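Urocanate hydratase (Paenibacillus sp. Soil724D2, PDB 7NED) probably hydrates thiourocanate, using a bound NAD+ cofactor, in bacterial ergothioneine catabolism. Local coordinates at residues H56-V59 with R60-E64; F82-H85 with R86-L90; Q172-A175 with G176-G180; R341-A345 with R346-P350; Q417-E421 with G422-G426. All coordinates share one frame; numbering follows the deposited sequence.

Overall arrangement
All five contacts are local, made round one or two turns of the chain. Interaction 3 is buried in the Rossmann-like domain, beside the cofactor region, and relies on backbone bonds and leucine packing. Interactions 3, 4 and 5 all end a helix, but 4 and 5 belong to the C-terminal domain and add water bridges and salt bridges, Arg346 of 4 to helix 529-538 and, on the more exposed 5, a long one between Glu421 and Lys423. Interactions 1 and 2 lie in the N-terminal domain, and both touch the second subunit: 1 is a regular helix with a threonine hydroxyl turned back on it, 2 a turn beyond an edge strand with a histidine ring folded over it.

Interaction 1. Residues H56-V59 with R60-E64; sequences HAIV and RTLKE
One face of the Arg60 guanidinium lies against the backbone one turn back: His56 O sits over the centre of that face, 3.7 Å above its plane, with Ala57 N nearer the rim. Arg60 NH2 comes within 3.4 Å of Ala57 CB; the bend in the arginine at chi3 (-62°) folds the group back. In helix 52-64, Thr61 OG1, anti to its carbonyl carbon (chi1 -58°), donates to Ala57 O at 2.7 Å. Thr61 N reaches that oxygen from the opposite face of the carbonyl plane, at 2.9 Å. A valine at Thr61 would probably leave Ala57 O with one grip instead of two. Lys63 runs extended beside Val59, its CE 3.5 Å from Val59 CG1, a tight fit. Ile58 and Leu62 lie side by side, Ile58 CG2 4.0 Å from Leu62 CD1, and both pack on helix 17-31, while Lys544 of the second subunit packs on Arg60. Lys63 thus packs through its aliphatic part, and the carbonyl accepting two hydrogen bonds ties a buried hydroxyl into the helix.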
loop_
_atom_site.group_PDB
_atom_site.type_symbol
_atom_site.label_atom_id
_atom_site.label_comp_id
_atom_site.label_asym_id
_atom_site.label_seq_id
_atom_site.Cartn_x
_atom_site.Cartn_y
_atom_site.Cartn_z
ATOM N N HIS A 56 -16.625 -19.857 0.411
ATOM C CA HIS A 56 -17.885 -20.156 -0.272
ATOM C C HIS A 56 -18.503 -18.908 -0.886
ATOM O O HIS A 56 -19.068 -18.973 -1.989
ATOM C CB HIS A 56 -18.870 -20.800 0.696
ATOM C CG HIS A 56 -18.416 -22.148 1.163
ATOM N ND1 HIS A 56 -18.295 -23.225 0.306
ATOM C CD2 HIS A 56 -18.029 -22.587 2.383
ATOM C CE1 HIS A 56 -17.862 -24.275 0.983
ATOM N NE2 HIS A 56 -17.694 -23.916 2.245
ATOM N N ALA A 57 -18.429 -17.770 -0.179
ATOM C CA ALA A 57 -18.989 -16.531 -0.742
ATOM C C ALA A 57 -18.173 -16.033 -1.933
ATOM O O ALA A 57 -18.745 -15.531 -2.906
ATOM C CB ALA A 57 -19.085 -15.448 0.338
ATOM N N ILE A 58 -16.845 -16.210 -1.914
ATOM C CA ILE A 58 -16.051 -15.924 -3.114
ATOM C C ILE A 58 -16.492 -16.813 -4.275
ATOM O O ILE A 58 -16.679 -16.339 -5.402
ATOM C CB ILE A 58 -14.547 -16.093 -2.814
ATOM C CG1 ILE A 58 -14.060 -15.000 -1.852
ATOM C CG2 ILE A 58 -13.717 -16.110 -4.111
ATOM C CD1 ILE A 58 -12.650 -15.269 -1.307
ATOM N N VAL A 59 -16.643 -18.120 -4.028
ATOM C CA VAL A 59 -17.054 -19.022 -5.096
ATOM C C VAL A 59 -18.409 -18.613 -5.660
ATOM O O VAL A 59 -18.576 -18.500 -6.884
ATOM C CB VAL A 59 -17.042 -20.481 -4.604
ATOM C CG1 VAL A 59 -17.682 -21.405 -5.655
ATOM C CG2 VAL A 59 -15.607 -20.912 -4.358
ATOM N N ARG A 60 -19.401 -18.386 -4.784
ATOM C CA ARG A 60 -20.712 -17.927 -5.258
ATOM C C ARG A 60 -20.581 -16.654 -6.086
ATOM O O ARG A 60 -21.160 -16.534 -7.176
ATOM C CB ARG A 60 -21.666 -17.680 -4.084
ATOM C CG ARG A 60 -22.190 -18.939 -3.427
ATOM C CD ARG A 60 -23.312 -18.615 -2.425
ATOM N NE ARG A 60 -22.839 -17.771 -1.338
ATOM C CZ ARG A 60 -22.318 -18.223 -0.193
ATOM N NH1 ARG A 60 -22.211 -19.536 0.046
ATOM N NH2 ARG A 60 -21.935 -17.345 0.724
ATOM N N THR A 61 -19.830 -15.683 -5.572
ATOM C CA THR A 61 -19.713 -14.411 -6.277
ATOM C C THR A 61 -19.104 -14.583 -7.664
ATOM O O THR A 61 -19.576 -13.978 -8.630
ATOM C CB THR A 61 -18.879 -13.432 -5.465
ATOM O OG1 THR A 61 -19.480 -13.243 -4.178
ATOM C CG2 THR A 61 -18.818 -12.072 -6.202
ATOM N N LEU A 62 -18.037 -15.387 -7.783
ATOM C CA LEU A 62 -17.394 -15.558 -9.080
ATOM C C LEU A 62 -18.318 -16.217 -10.092
ATOM O O LEU A 62 -18.201 -15.947 -11.287
ATOM C CB LEU A 62 -16.110 -16.406 -8.961
ATOM C CG LEU A 62 -14.874 -15.647 -8.474
ATOM C CD1 LEU A 62 -13.763 -16.618 -8.122
ATOM C CD2 LEU A 62 -14.443 -14.707 -9.562
ATOM N N LYS A 63 -19.177 -17.115 -9.641
ATOM C CA LYS A 63 -20.087 -17.787 -10.565
ATOM C C LYS A 63 -21.127 -16.829 -11.174
ATOM O O LYS A 63 -21.594 -17.087 -12.205
ATOM C CB LYS A 63 -20.753 -18.987 -9.938
ATOM C CG LYS A 63 -19.814 -20.125 -9.637
ATOM C CD LYS A 63 -20.479 -21.200 -8.804
ATOM C CE LYS A 63 -19.573 -22.322 -8.427
ATOM N NZ LYS A 63 -20.171 -23.277 -7.473
ATOM N N GLU A 64 -21.422 -15.726 -10.512
ATOM C CA GLU A 64 -22.383 -14.758 -11.006
ATOM C C GLU A 64 -21.811 -13.410 -11.482
ATOM O O GLU A 64 -22.501 -12.613 -11.994
ATOM C CB GLU A 64 -23.463 -14.514 -9.971
ATOM C CG GLU A 64 -24.226 -15.772 -9.589
ATOM C CD GLU A 64 -25.015 -15.588 -8.345
ATOM O OE1 GLU A 64 -25.463 -14.472 -8.102
ATOM O OE2 GLU A 64 -25.144 -16.529 -7.557
#

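Interaction 2. Residues F82-H85 with R86-L90; sequences FKTH and RFAPL
Ala88 CB sits over one face of the His85 imidazole, 3.6 Å from the ring centroid and 19° off the ring normal, a CH-pi contact made mainly with the NE2 side, where Ala88 CB comes within 3.5 Å of His85 NE2. Phe87 adds its CB, 3.6 Å from His85 ND1, and its carbonyl carbon, 3.3 Å from His85 CE1. The ring reaches this place because His85 CG stands between the backbone N and the carbonyl carbon (chi1 53°), which folds the imidazole over the backbone that follows. Ala88 N donates to His85 O at 3.2 Å, arriving well above the carbonyl plane. The same methyl of Ala88 also rests against Thr84, 3.8 Å from Thr84 OG1, and that hydroxyl is hydrogen-bonded to Thr70 of the adjoining strand 69-74. Farther out, Arg86 forms a salt bridge with Glu503, and Phe87, whose CE2 lies over one face of the Arg86 guanidinium, near its rim, packs on Glu503 and Arg507 of helix 502-525. Ser470 of the second subunit packs on His85, and Asn514 of that subunit bonds to Lys83 O. The backbone bond from Ala88 N to His85 O closes a type I beta turn from His85 to Ala88, in the connection that leaves edge strand 77-83 and returns to strand 91-95 on the far side of strand 69-74.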
loop_
_atom_site.group_PDB
_atom_site.type_symbol
_atom_site.label_atom_id
_atom_site.label_comp_id
_atom_site.label_asym_id
_atom_site.label_seq_id
_atom_site.Cartn_x
_atom_site.Cartn_y
_atom_site.Cartn_z
ATOM N N PHE A 82 -18.755 -4.235 -7.403
ATOM C CA PHE A 82 -18.858 -2.864 -7.898
ATOM C C PHE A 82 -18.899 -2.866 -9.412
ATOM O O PHE A 82 -18.232 -3.663 -10.063
ATOM C CB PHE A 82 -17.676 -1.996 -7.411
ATOM C CG PHE A 82 -17.599 -1.879 -5.928
ATOM C CD1 PHE A 82 -18.287 -0.870 -5.266
ATOM C CD2 PHE A 82 -16.938 -2.841 -5.185
ATOM C CE1 PHE A 82 -18.258 -0.772 -3.861
ATOM C CE2 PHE A 82 -16.901 -2.756 -3.791
ATOM C CZ PHE A 82 -17.533 -1.723 -3.136
ATOM N N LYS A 83 -19.696 -1.969 -9.971
ATOM C CA LYS A 83 -19.650 -1.756 -11.402
ATOM C C LYS A 83 -18.373 -1.030 -11.803
ATOM O O LYS A 83 -18.080 0.055 -11.284
ATOM C CB LYS A 83 -20.865 -0.954 -11.819
ATOM C CG LYS A 83 -20.962 -0.672 -13.276
ATOM C CD LYS A 83 -21.177 -1.858 -14.115
ATOM C CE LYS A 83 -21.248 -1.345 -15.542
ATOM N NZ LYS A 83 -22.479 -0.509 -15.628
ATOM N N THR A 84 -17.637 -1.608 -12.754
ATOM C CA THR A 84 -16.491 -0.945 -13.360
ATOM C C THR A 84 -16.678 -0.982 -14.861
ATOM O O THR A 84 -17.600 -0.359 -15.376
ATOM C CB THR A 84 -15.173 -1.584 -12.922
ATOM O OG1 THR A 84 -15.232 -3.018 -13.104
ATOM C CG2 THR A 84 -14.973 -1.285 -11.449
ATOM N N HIS A 85 -15.842 -1.724 -15.574
ATOM C CA HIS A 85 -16.000 -1.857 -17.013
ATOM C C HIS A 85 -15.258 -3.124 -17.405
ATOM O O HIS A 85 -14.564 -3.725 -16.589
ATOM C CB HIS A 85 -15.475 -0.634 -17.779
ATOM C CG HIS A 85 -14.069 -0.267 -17.442
ATOM N ND1 HIS A 85 -13.003 -0.634 -18.234
ATOM C CD2 HIS A 85 -13.544 0.401 -16.385
ATOM C CE1 HIS A 85 -11.883 -0.184 -17.695
ATOM N NE2 HIS A 85 -12.185 0.457 -16.577
ATOM N N ARG A 86 -15.420 -3.551 -18.651
ATOM C CA ARG A 86 -14.864 -4.872 -18.911
ATOM C C ARG A 86 -13.373 -4.847 -19.185
ATOM O O ARG A 86 -12.786 -5.919 -19.343
ATOM C CB ARG A 86 -15.595 -5.564 -20.070
ATOM C CG ARG A 86 -15.361 -4.972 -21.441
ATOM C CD ARG A 86 -16.292 -5.658 -22.475
ATOM N NE ARG A 86 -15.969 -5.250 -23.839
ATOM C CZ ARG A 86 -16.439 -4.136 -24.407
ATOM N NH1 ARG A 86 -17.257 -3.325 -23.728
ATOM N NH2 ARG A 86 -16.092 -3.826 -25.649
ATOM N N PHE A 87 -12.749 -3.667 -19.244
ATOM C CA PHE A 87 -11.297 -3.593 -19.312
ATOM C C PHE A 87 -10.699 -3.230 -17.970
ATOM O O PHE A 87 -9.582 -2.693 -17.901
ATOM C CB PHE A 87 -10.863 -2.615 -20.396
ATOM C CG PHE A 87 -11.257 -3.067 -21.749
ATOM C CD1 PHE A 87 -10.467 -3.985 -22.442
ATOM C CD2 PHE A 87 -12.451 -2.629 -22.316
ATOM C CE1 PHE A 87 -10.848 -4.429 -23.688
ATOM C CE2 PHE A 87 -12.840 -3.067 -23.564
ATOM C CZ PHE A 87 -12.028 -3.972 -24.261
ATOM N N ALA A 88 -11.416 -3.513 -16.913
ATOM C CA ALA A 88 -10.935 -3.330 -15.560
ATOM C C ALA A 88 -10.808 -4.687 -14.906
ATOM O O ALA A 88 -11.474 -5.633 -15.324
ATOM C CB ALA A 88 -11.902 -2.463 -14.743
ATOM N N PRO A 89 -9.973 -4.828 -13.884
ATOM C CA PRO A 89 -9.889 -6.110 -13.170
ATOM C C PRO A 89 -11.249 -6.651 -12.747
ATOM O O PRO A 89 -12.183 -5.905 -12.445
ATOM C CB PRO A 89 -9.029 -5.776 -11.947
ATOM C CG PRO A 89 -8.079 -4.703 -12.468
ATOM C CD PRO A 89 -8.960 -3.858 -13.414
ATOM N N LEU A 90 -11.354 -7.986 -12.755
ATOM C CA LEU A 90 -12.523 -8.640 -12.180
ATOM C C LEU A 90 -12.422 -8.693 -10.669
ATOM O O LEU A 90 -13.450 -8.703 -9.968
ATOM C CB LEU A 90 -12.665 -10.060 -12.720
ATOM C CG LEU A 90 -13.186 -10.133 -14.147
ATOM C CD1 LEU A 90 -12.964 -11.585 -14.615
ATOM C CD2 LEU A 90 -14.649 -9.795 -14.170
#

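Interaction 3. Residues Q172-A175 with G176-G180; sequences QPLA and GTLAG
From Gln172 to Ala179 the backbone bonds run i to i+4, from Gly176 N to Gln172 O (2.8 Å) through to Ala179 N to Ala175 O (3.2 Å, 145° at the hydrogen), and the helix then stops in a Schellman motif at Gly180, whose positive phi of 89° would press a side chain against the preceding carbonyl. This short helix links strands 159-163 and 182-187 in a beta-alpha-beta unit of the Rossmann-like domain. Leu174 and Leu178, one turn apart, carry the side-chain contact: their branches pass at a slant, Leu174 CG meeting Leu178 CD1 at 3.9 Å. With CG opposite the backbone N and beside its own carbonyl carbon (chi1 -165°), Leu174 crosses the Thr177 side chain at about a right angle. Ile136 and Tyr140 of helix 133-150 pack on Leu174 and Leu178, respectively, while Leu386 and His390 of helix 378-390 also meet Leu178. At the opposite end Gln172, whose side chain is about 7 Å from the bound NAD, has its amide held by Thr162 on the oxygen side and by Gly169 O and Ala163 O on the nitrogen side. Leu174 CD1 comes within 3.8 Å of Thr177 OG1.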
loop_
_atom_site.group_PDB
_atom_site.type_symbol
_atom_site.label_atom_id
_atom_site.label_comp_id
_atom_site.label_asym_id
_atom_site.label_seq_id
_atom_site.Cartn_x
_atom_site.Cartn_y
_atom_site.Cartn_z
ATOM N N GLN A 172 13.672 -27.791 -4.077
ATOM C CA GLN A 172 15.125 -27.701 -4.024
ATOM C C GLN A 172 15.806 -28.975 -4.516
ATOM O O GLN A 172 16.805 -28.865 -5.243
ATOM C CB GLN A 172 15.557 -27.371 -2.589
ATOM C CG GLN A 172 15.146 -26.017 -2.084
ATOM C CD GLN A 172 15.518 -25.860 -0.636
ATOM O OE1 GLN A 172 16.465 -25.144 -0.295
ATOM N NE2 GLN A 172 14.832 -26.614 0.231
ATOM N N PRO A 173 15.361 -30.175 -4.158
ATOM C CA PRO A 173 16.092 -31.361 -4.635
ATOM C C PRO A 173 16.108 -31.459 -6.146
ATOM O O PRO A 173 17.128 -31.851 -6.728
ATOM C CB PRO A 173 15.341 -32.543 -3.979
ATOM C CG PRO A 173 14.047 -31.971 -3.505
ATOM C CD PRO A 173 14.298 -30.526 -3.205
ATOM N N LEU A 174 14.999 -31.108 -6.805
ATOM C CA LEU A 174 14.985 -31.168 -8.257
ATOM C C LEU A 174 15.802 -30.037 -8.872
ATOM O O LEU A 174 16.513 -30.245 -9.857
ATOM C CB LEU A 174 13.562 -31.144 -8.766
ATOM C CG LEU A 174 13.353 -31.539 -10.205
ATOM C CD1 LEU A 174 14.037 -32.917 -10.581
ATOM C CD2 LEU A 174 11.853 -31.606 -10.431
ATOM N N ALA A 175 15.727 -28.837 -8.307
ATOM C CA ALA A 175 16.625 -27.796 -8.764
ATOM C C ALA A 175 18.069 -28.258 -8.621
ATOM O O ALA A 175 18.878 -28.066 -9.525
ATOM C CB ALA A 175 16.399 -26.499 -7.981
ATOM N N GLY A 176 18.394 -28.884 -7.490
ATOM C CA GLY A 176 19.758 -29.357 -7.283
ATOM C C GLY A 176 20.179 -30.370 -8.331
ATOM O O GLY A 176 21.209 -30.207 -8.982
ATOM N N THR A 177 19.375 -31.409 -8.549
ATOM C CA THR A 177 19.838 -32.434 -9.497
ATOM C C THR A 177 19.767 -31.969 -10.950
ATOM O O THR A 177 20.599 -32.383 -11.777
ATOM C CB THR A 177 19.071 -33.741 -9.319
ATOM O OG1 THR A 177 17.676 -33.535 -9.541
ATOM C CG2 THR A 177 19.326 -34.338 -7.927
ATOM N N LEU A 178 18.809 -31.103 -11.298
ATOM C CA LEU A 178 18.831 -30.518 -12.636
ATOM C C LEU A 178 20.132 -29.774 -12.905
ATOM O O LEU A 178 20.588 -29.713 -14.057
ATOM C CB LEU A 178 17.631 -29.562 -12.819
ATOM C CG LEU A 178 16.292 -30.293 -12.983
ATOM C CD1 LEU A 178 15.166 -29.329 -12.898
ATOM C CD2 LEU A 178 16.198 -31.074 -14.303
ATOM N N ALA A 179 20.725 -29.171 -11.871
ATOM C CA ALA A 179 21.999 -28.490 -12.001
ATOM C C ALA A 179 23.192 -29.418 -11.844
ATOM O O ALA A 179 24.331 -28.940 -11.831
ATOM C CB ALA A 179 22.104 -27.369 -10.959
ATOM N N GLY A 180 22.961 -30.713 -11.690
ATOM C CA GLY A 180 24.032 -31.683 -11.631
ATOM C C GLY A 180 24.595 -31.939 -10.254
ATOM O O GLY A 180 25.553 -32.704 -10.145
#

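Interaction 4. Residues R341-A345 with R346-P350; sequences RPLFA and RAIGP
Leu343 and Ile348 set their branches at a slant to each other, touching at the ends, where Leu343 CD2 meets Ile348 CD1 at 3.9 Å. Behind these methyls Ile348 CB lies 3.6 Å from Leu343 O, so the isoleucine folds back over the last turn of the helix. Phe344 turns its edge to the same residue: Ile348 O lies near the ring plane, 3.7 Å from Phe344 CD1. Helix 335-344 ends here in a Schellman motif, with Ala347 at positive phi (60°), Ile348 N bonded to Leu343 O at 3.0 Å and Ala347 N to Phe344 O at 2.8 Å. Leu343 O also accepts from Arg346 N, on the opposite face of its plane. Arg346 runs extended from CG to NE; a water in the plane of its guanidinium accepts from Arg346 NE at 3.0 Å and donates to Pro342 O. Glu534 and Asp533 form salt bridges with Arg346 NH1, while Leu435 of strand 428-441 packs on Phe344.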
loop_
_atom_site.group_PDB
_atom_site.type_symbol
_atom_site.label_atom_id
_atom_site.label_comp_id
_atom_site.label_asym_id
_atom_site.label_seq_id
_atom_site.Cartn_x
_atom_site.Cartn_y
_atom_site.Cartn_z
ATOM N N ARG A 341 19.806 -10.487 -8.852
ATOM C CA ARG A 341 19.454 -9.106 -9.156
ATOM C C ARG A 341 19.785 -8.693 -10.593
ATOM O O ARG A 341 19.037 -7.873 -11.145
ATOM C CB ARG A 341 20.117 -8.164 -8.146
ATOM C CG ARG A 341 19.602 -6.675 -8.286
ATOM C CD ARG A 341 19.981 -5.855 -7.061
ATOM N NE ARG A 341 19.196 -6.238 -5.890
ATOM C CZ ARG A 341 19.541 -5.988 -4.635
ATOM N NH1 ARG A 341 20.668 -5.321 -4.377
ATOM N NH2 ARG A 341 18.710 -6.326 -3.644
ATOM N N PRO A 342 20.815 -9.219 -11.264
ATOM C CA PRO A 342 20.991 -8.845 -12.675
ATOM C C PRO A 342 19.811 -9.240 -13.533
ATOM O O PRO A 342 19.535 -8.560 -14.526
ATOM C CB PRO A 342 22.269 -9.598 -13.076
ATOM C CG PRO A 342 23.036 -9.655 -11.804
ATOM C CD PRO A 342 21.999 -9.929 -10.749
ATOM N N LEU A 343 19.082 -10.314 -13.174
ATOM C CA LEU A 343 17.860 -10.638 -13.898
ATOM C C LEU A 343 16.747 -9.643 -13.561
ATOM O O LEU A 343 16.075 -9.096 -14.448
ATOM C CB LEU A 343 17.438 -12.056 -13.530
ATOM C CG LEU A 343 18.452 -13.161 -13.917
ATOM C CD1 LEU A 343 17.975 -14.501 -13.433
ATOM C CD2 LEU A 343 18.634 -13.163 -15.435
ATOM N N PHE A 344 16.512 -9.421 -12.270
ATOM C CA PHE A 344 15.482 -8.476 -11.869
ATOM C C PHE A 344 15.700 -7.111 -12.511
ATOM O O PHE A 344 14.731 -6.418 -12.850
ATOM C CB PHE A 344 15.459 -8.341 -10.339
ATOM C CG PHE A 344 15.158 -9.636 -9.614
ATOM C CD1 PHE A 344 14.291 -10.568 -10.159
ATOM C CD2 PHE A 344 15.727 -9.905 -8.380
ATOM C CE1 PHE A 344 13.994 -11.748 -9.479
ATOM C CE2 PHE A 344 15.426 -11.081 -7.693
ATOM C CZ PHE A 344 14.571 -12.010 -8.267
ATOM N N ALA A 345 16.959 -6.721 -12.713
ATOM C CA ALA A 345 17.260 -5.408 -13.256
ATOM C C ALA A 345 16.767 -5.251 -14.688
ATOM O O ALA A 345 16.565 -4.114 -15.139
ATOM C CB ALA A 345 18.757 -5.140 -13.161
ATOM N N ARG A 346 16.504 -6.348 -15.386
ATOM C CA ARG A 346 15.875 -6.304 -16.701
ATOM C C ARG A 346 14.448 -6.795 -16.651
ATOM O O ARG A 346 13.851 -7.074 -17.704
ATOM C CB ARG A 346 16.679 -7.131 -17.720
ATOM C CG ARG A 346 18.111 -6.678 -17.929
ATOM C CD ARG A 346 18.784 -7.374 -19.148
ATOM N NE ARG A 346 20.183 -6.928 -19.266
ATOM C CZ ARG A 346 20.621 -5.985 -20.102
ATOM N NH1 ARG A 346 19.795 -5.396 -20.955
ATOM N NH2 ARG A 346 21.906 -5.644 -20.097
ATOM N N ALA A 347 13.898 -6.934 -15.443
ATOM C CA ALA A 347 12.544 -7.444 -15.227
ATOM C C ALA A 347 12.391 -8.853 -15.785
ATOM O O ALA A 347 11.292 -9.261 -16.159
ATOM C CB ALA A 347 11.478 -6.508 -15.821
ATOM N N ILE A 348 13.491 -9.605 -15.857
ATOM C CA ILE A 348 13.363 -11.048 -16.054
ATOM C C ILE A 348 12.899 -11.658 -14.739
ATOM O O ILE A 348 13.500 -11.423 -13.678
ATOM C CB ILE A 348 14.695 -11.647 -16.526
ATOM C CG1 ILE A 348 15.161 -10.943 -17.806
ATOM C CG2 ILE A 348 14.537 -13.176 -16.770
ATOM C CD1 ILE A 348 16.661 -11.059 -18.104
ATOM N N GLY A 349 11.807 -12.410 -14.776
ATOM C CA GLY A 349 11.243 -12.861 -13.529
ATOM C C GLY A 349 10.334 -14.054 -13.662
ATOM O O GLY A 349 10.136 -14.577 -14.756
ATOM N N PRO A 350 9.745 -14.492 -12.533
ATOM C CA PRO A 350 9.079 -15.815 -12.453
ATOM C C PRO A 350 7.697 -15.876 -13.089
ATOM O O PRO A 350 6.691 -16.195 -12.451
ATOM C CB PRO A 350 9.051 -16.076 -10.940
ATOM C CG PRO A 350 9.134 -14.692 -10.304
ATOM C CD PRO A 350 10.086 -13.970 -11.197
HETATM O O HOH W 1 20.965 -8.788 -16.994
#

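Interaction 5. Residues Q417-E421 with G422-G426; sequences QMVRE and GKLQG
Met418, on the last turn of helix 407-420, lays its side chain at a slant across Leu424, with Met418 CB 3.7 Å from Leu424 CD1. Its chain bends at chi3 (50°), which brings Met418 CE to 3.9 Å from Leu424 CD2. Met418 O takes Leu424 N at 3.2 Å and, weakly, Lys423 N. Val419 meets Leu424 at about a right angle, Val419 CG2 lying 3.8 Å from Leu424 CD1. The helix ends here: Gly422 has positive phi, Gly422 N donates to Val419 O at 3.1 Å, and a water donates to both Val419 O and Leu424 O. The turn leads into strand 428-441, with Leu424 packed also on Ala365 and Ile366 of helix 360-373. Cutting Leu424 back to an alanine would probably leave a gap where its branches now meet Met418, Val419 and helix 360-373. Arg420 NH1 forms a salt bridge with Asp505 and a hydrogen bond to Gly500 O. Glu421 runs extended alongside Lys423, and Glu421 OE2 forms a long salt bridge, 3.9 Å, to Lys423 NZ. Its carboxylate is held from the helix side by Gln417 NE2, which donates to Glu421 OE1 at 2.6 Å, nearly straight (170°), from above the carboxylate plane.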
loop_
_atom_site.group_PDB
_atom_site.type_symbol
_atom_site.label_atom_id
_atom_site.label_comp_id
_atom_site.label_asym_id
_atom_site.label_seq_id
_atom_site.Cartn_x
_atom_site.Cartn_y
_atom_site.Cartn_z
ATOM N N GLN A 417 -3.447 -16.181 -29.156
ATOM C CA GLN A 417 -3.853 -16.557 -30.499
ATOM C C GLN A 417 -4.027 -18.072 -30.608
ATOM O O GLN A 417 -4.952 -18.550 -31.282
ATOM C CB GLN A 417 -2.849 -16.060 -31.513
ATOM C CG GLN A 417 -3.213 -16.414 -32.934
ATOM C CD GLN A 417 -2.206 -15.860 -33.905
ATOM O OE1 GLN A 417 -1.385 -15.028 -33.538
ATOM N NE2 GLN A 417 -2.270 -16.302 -35.149
ATOM N N MET A 418 -3.163 -18.842 -29.935
ATOM C CA MET A 418 -3.299 -20.299 -30.002
ATOM C C MET A 418 -4.606 -20.736 -29.382
ATOM O O MET A 418 -5.233 -21.696 -29.847
ATOM C CB MET A 418 -2.123 -20.986 -29.298
ATOM C CG MET A 418 -0.782 -20.642 -29.897
ATOM S SD MET A 418 0.624 -21.349 -29.010
ATOM C CE MET A 418 0.166 -23.083 -28.843
ATOM N N VAL A 419 -5.034 -20.056 -28.308
ATOM C CA VAL A 419 -6.350 -20.349 -27.761
ATOM C C VAL A 419 -7.420 -20.027 -28.796
ATOM O O VAL A 419 -8.326 -20.821 -29.064
ATOM C CB VAL A 419 -6.592 -19.574 -26.447
ATOM C CG1 VAL A 419 -8.043 -19.792 -25.987
ATOM C CG2 VAL A 419 -5.646 -20.038 -25.364
ATOM N N ARG A 420 -7.315 -18.856 -29.399
ATOM C CA ARG A 420 -8.327 -18.416 -30.353
ATOM C C ARG A 420 -8.423 -19.371 -31.550
ATOM O O ARG A 420 -9.525 -19.673 -32.025
ATOM C CB ARG A 420 -7.989 -16.977 -30.787
ATOM C CG ARG A 420 -8.762 -16.429 -31.972
ATOM C CD ARG A 420 -8.663 -14.891 -32.029
ATOM N NE ARG A 420 -7.355 -14.384 -32.447
ATOM C CZ ARG A 420 -6.523 -13.713 -31.650
ATOM N NH1 ARG A 420 -6.873 -13.484 -30.386
ATOM N NH2 ARG A 420 -5.346 -13.271 -32.102
ATOM N N GLU A 421 -7.287 -19.848 -32.044
ATOM C CA GLU A 421 -7.195 -20.744 -33.202
ATOM C C GLU A 421 -7.401 -22.218 -32.855
ATOM O O GLU A 421 -7.197 -23.082 -33.719
ATOM C CB GLU A 421 -5.832 -20.563 -33.885
ATOM C CG GLU A 421 -5.674 -19.160 -34.468
ATOM C CD GLU A 421 -4.344 -18.903 -35.140
ATOM O OE1 GLU A 421 -4.239 -17.849 -35.807
ATOM O OE2 GLU A 421 -3.415 -19.727 -35.006
ATOM N N GLY A 422 -7.788 -22.528 -31.624
ATOM C CA GLY A 422 -7.978 -23.909 -31.229
ATOM C C GLY A 422 -6.714 -24.744 -31.199
ATOM O O GLY A 422 -6.793 -25.973 -31.192
ATOM N N LYS A 423 -5.544 -24.130 -31.200
ATOM C CA LYS A 423 -4.332 -24.909 -30.998
ATOM C C LYS A 423 -4.118 -25.282 -29.541
ATOM O O LYS A 423 -3.266 -26.126 -29.256
ATOM C CB LYS A 423 -3.105 -24.172 -31.526
ATOM C CG LYS A 423 -3.096 -23.985 -33.034
ATOM C CD LYS A 423 -1.818 -23.301 -33.466
ATOM C CE LYS A 423 -1.843 -22.967 -34.930
ATOM N NZ LYS A 423 -0.557 -22.307 -35.268
ATOM N N LEU A 424 -4.849 -24.661 -28.625
ATOM C CA LEU A 424 -4.932 -25.073 -27.233
ATOM C C LEU A 424 -6.389 -25.406 -26.953
ATOM O O LEU A 424 -7.284 -24.808 -27.540
ATOM C CB LEU A 424 -4.438 -23.951 -26.286
ATOM C CG LEU A 424 -2.984 -23.549 -26.544
ATOM C CD1 LEU A 424 -2.587 -22.210 -25.886
ATOM C CD2 LEU A 424 -2.081 -24.642 -26.071
ATOM N N GLN A 425 -6.623 -26.336 -26.035
ATOM C CA GLN A 425 -7.978 -26.820 -25.802
ATOM C C GLN A 425 -8.823 -25.792 -25.082
ATOM O O GLN A 425 -10.049 -25.780 -25.233
ATOM C CB GLN A 425 -7.950 -28.090 -24.953
ATOM C CG GLN A 425 -7.189 -29.222 -25.565
ATOM C CD GLN A 425 -8.060 -30.285 -26.191
ATOM O OE1 GLN A 425 -9.268 -30.106 -26.378
ATOM N NE2 GLN A 425 -7.435 -31.403 -26.535
ATOM N N GLY A 426 -8.202 -24.976 -24.246
ATOM C CA GLY A 426 -8.927 -24.057 -23.407
ATOM C C GLY A 426 -8.049 -22.883 -23.051
ATOM O O GLY A 426 -6.853 -22.846 -23.369
HETATM O O HOH W 2 -9.326 -23.045 -27.523
#